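Local structure of membrane-anchored mycosin mycp1 (Mycobacterium thermoresistibile, 4HVL) at residues A[198-203]-A[252-257]. The protein is a subtilisin-like serine endopeptidase of the mycosin group and an essential component of the type VII (ESX-1) secretion system. Sequence-based numbering, arbitrary orientation.
Sequences AAVNYA and SPLVLT. With IMD (imidazole), chain K.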
loop_
_atom_site.group_PDB
_atom_site.type_symbol
_atom_site.label_atom_id
_atom_site.label_comp_id
_atom_site.label_asym_id
_atom_site.label_seq_id
_atom_site.Cartn_x
_atom_site.Cartn_y
_atom_site.Cartn_z
ATOM N N ALA A 198 13.901 -10.593 -3.267
ATOM C CA ALA A 198 15.181 -9.998 -3.630
ATOM C C ALA A 198 15.005 -8.510 -3.921
ATOM O O ALA A 198 15.873 -7.695 -3.552
ATOM C CB ALA A 198 15.788 -10.715 -4.825
ATOM N N ALA A 199 13.890 -8.139 -4.557
ATOM C CA ALA A 199 13.630 -6.737 -4.888
ATOM C C ALA A 199 13.396 -5.922 -3.629
ATOM O O ALA A 199 13.910 -4.822 -3.507
ATOM C CB ALA A 199 12.447 -6.611 -5.821
ATOM N N VAL A 200 12.629 -6.468 -2.687
ATOM C CA VAL A 200 12.345 -5.766 -1.438
ATOM C C VAL A 200 13.649 -5.550 -0.695
ATOM O O VAL A 200 13.938 -4.434 -0.221
ATOM C CB VAL A 200 11.325 -6.552 -0.567
ATOM C CG1 VAL A 200 11.159 -5.899 0.787
ATOM C CG2 VAL A 200 9.951 -6.619 -1.248
ATOM N N ASN A 201 14.465 -6.605 -0.620
ATOM C CA ASN A 201 15.790 -6.519 0.014
ATOM C C ASN A 201 16.682 -5.448 -0.601
ATOM O O ASN A 201 17.345 -4.717 0.126
ATOM C CB ASN A 201 16.491 -7.873 -0.044
ATOM C CG ASN A 201 17.822 -7.883 0.700
ATOM O OD1 ASN A 201 17.868 -7.718 1.905
ATOM N ND2 ASN A 201 18.906 -8.097 -0.028
ATOM N N TYR A 202 16.716 -5.388 -1.933
ATOM C CA TYR A 202 17.495 -4.390 -2.678
ATOM C C TYR A 202 17.009 -2.973 -2.351
ATOM O O TYR A 202 17.819 -2.089 -2.055
ATOM C CB TYR A 202 17.344 -4.722 -4.158
ATOM C CG TYR A 202 17.904 -3.788 -5.220
ATOM C CD1 TYR A 202 19.173 -3.975 -5.737
ATOM C CD2 TYR A 202 17.109 -2.791 -5.768
ATOM C CE1 TYR A 202 19.653 -3.165 -6.746
ATOM C CE2 TYR A 202 17.568 -1.975 -6.769
ATOM C CZ TYR A 202 18.839 -2.167 -7.264
ATOM O OH TYR A 202 19.288 -1.352 -8.253
ATOM N N ALA A 203 15.696 -2.761 -2.372
ATOM C CA ALA A 203 15.140 -1.451 -2.033
ATOM C C ALA A 203 15.532 -1.004 -0.632
ATOM O O ALA A 203 15.945 0.141 -0.421
ATOM C CB ALA A 203 13.617 -1.442 -2.175
ATOM N N SER A 252 7.602 -9.113 5.915
ATOM C CA SER A 252 7.885 -8.432 7.187
ATOM C C SER A 252 8.983 -9.176 7.960
ATOM O O SER A 252 8.923 -10.374 8.064
ATOM C CB SER A 252 6.614 -8.365 8.039
ATOM O OG SER A 252 6.794 -7.472 9.127
ATOM N N PRO A 253 9.953 -8.465 8.560
ATOM C CA PRO A 253 10.022 -7.018 8.807
ATOM C C PRO A 253 10.777 -6.216 7.751
ATOM O O PRO A 253 11.034 -5.013 7.952
ATOM C CB PRO A 253 10.734 -6.945 10.155
ATOM C CG PRO A 253 11.653 -8.134 10.155
ATOM C CD PRO A 253 11.013 -9.189 9.292
ATOM N N LEU A 254 11.134 -6.841 6.633
ATOM C CA LEU A 254 11.728 -6.078 5.522
ATOM C C LEU A 254 10.799 -4.981 5.063
ATOM O O LEU A 254 11.243 -3.915 4.662
ATOM C CB LEU A 254 12.024 -6.971 4.311
ATOM C CG LEU A 254 13.269 -7.808 4.326
ATOM C CD1 LEU A 254 13.491 -8.339 2.905
ATOM C CD2 LEU A 254 14.463 -7.000 4.799
ATOM N N VAL A 255 9.505 -5.286 5.091
ATOM C CA VAL A 255 8.454 -4.330 4.835
ATOM C C VAL A 255 7.647 -4.156 6.123
ATOM O O VAL A 255 7.575 -5.053 6.962
ATOM C CB VAL A 255 7.495 -4.801 3.704
ATOM C CG1 VAL A 255 8.252 -5.203 2.437
ATOM C CG2 VAL A 255 6.583 -5.928 4.169
ATOM N N LEU A 256 7.042 -2.994 6.273
ATOM C CA LEU A 256 6.000 -2.788 7.282
ATOM C C LEU A 256 4.611 -2.937 6.620
ATOM O O LEU A 256 4.193 -2.138 5.775
ATOM C CB LEU A 256 6.157 -1.416 7.928
ATOM C CG LEU A 256 5.083 -0.963 8.920
ATOM C CD1 LEU A 256 4.994 -1.975 10.057
ATOM C CD2 LEU A 256 5.376 0.433 9.448
ATOM N N THR A 257 3.904 -3.977 7.030
ATOM C CA THR A 257 2.620 -4.322 6.473
ATOM C C THR A 257 1.500 -3.750 7.330
ATOM O O THR A 257 1.483 -3.923 8.551
ATOM C CB THR A 257 2.518 -5.855 6.360
ATOM O OG1 THR A 257 3.495 -6.294 5.419
ATOM C CG2 THR A 257 1.124 -6.313 5.920
HETATM N N1 IMD K . 15.309 -4.100 7.655
HETATM C C2 IMD K . 14.018 -4.426 7.756
HETATM N N3 IMD K . 13.280 -3.320 7.511
HETATM C C4 IMD K . 14.112 -2.303 7.235
HETATM C C5 IMD K . 15.398 -2.788 7.348
#
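One methyl of V200 makes the closest approach of this contact, and it is pressed unusually close: V200 CG1 lies 3.4 Å from V255 CG1, tighter than a normal van der Waals approach. The same methyl also meets L254 at its base, with V200 CG1 3.8 Å from L254 CB. V200 turns CG1 anti to its own N (chi1 174°), which points this branch at segment 252-257, where it touches both residues. The V255 side chain meets it at about a right angle. L254 lies aslant to V200. Its CD1 rests against the helix at N201, 4.0 Å from N201 N and equally far from V200 CG1. The CB of N201 is a looser neighbour, 4.2 Å from the same CD1.

The fold is the subtilisin-like alpha/beta fold of peptidase S8. Helix 194-206 packs here against the turn that leads into strand 256-261, which pairs with strand 210-214 in the parallel sheet. V255 also touches V211 of strand 210-214. I166 of helix 154-171 packs on V200, and the side chains of N201 and L254 also touch I7. N201 OD1 is hydrogen-bonded to H205 ND1, one turn on in the same helix.

The loop before L254 contains a cis peptide bond ahead of P253, whose O binds an imidazole, probably from the crystallisation liquor. The imidazole N3 makes a weak, bent hydrogen bond to P253 O (2.8 Å, 122° at the hydrogen). The imidazole C2 lies 3.9 Å from L254 CD2, the second methyl of the leucine that packs on the helix.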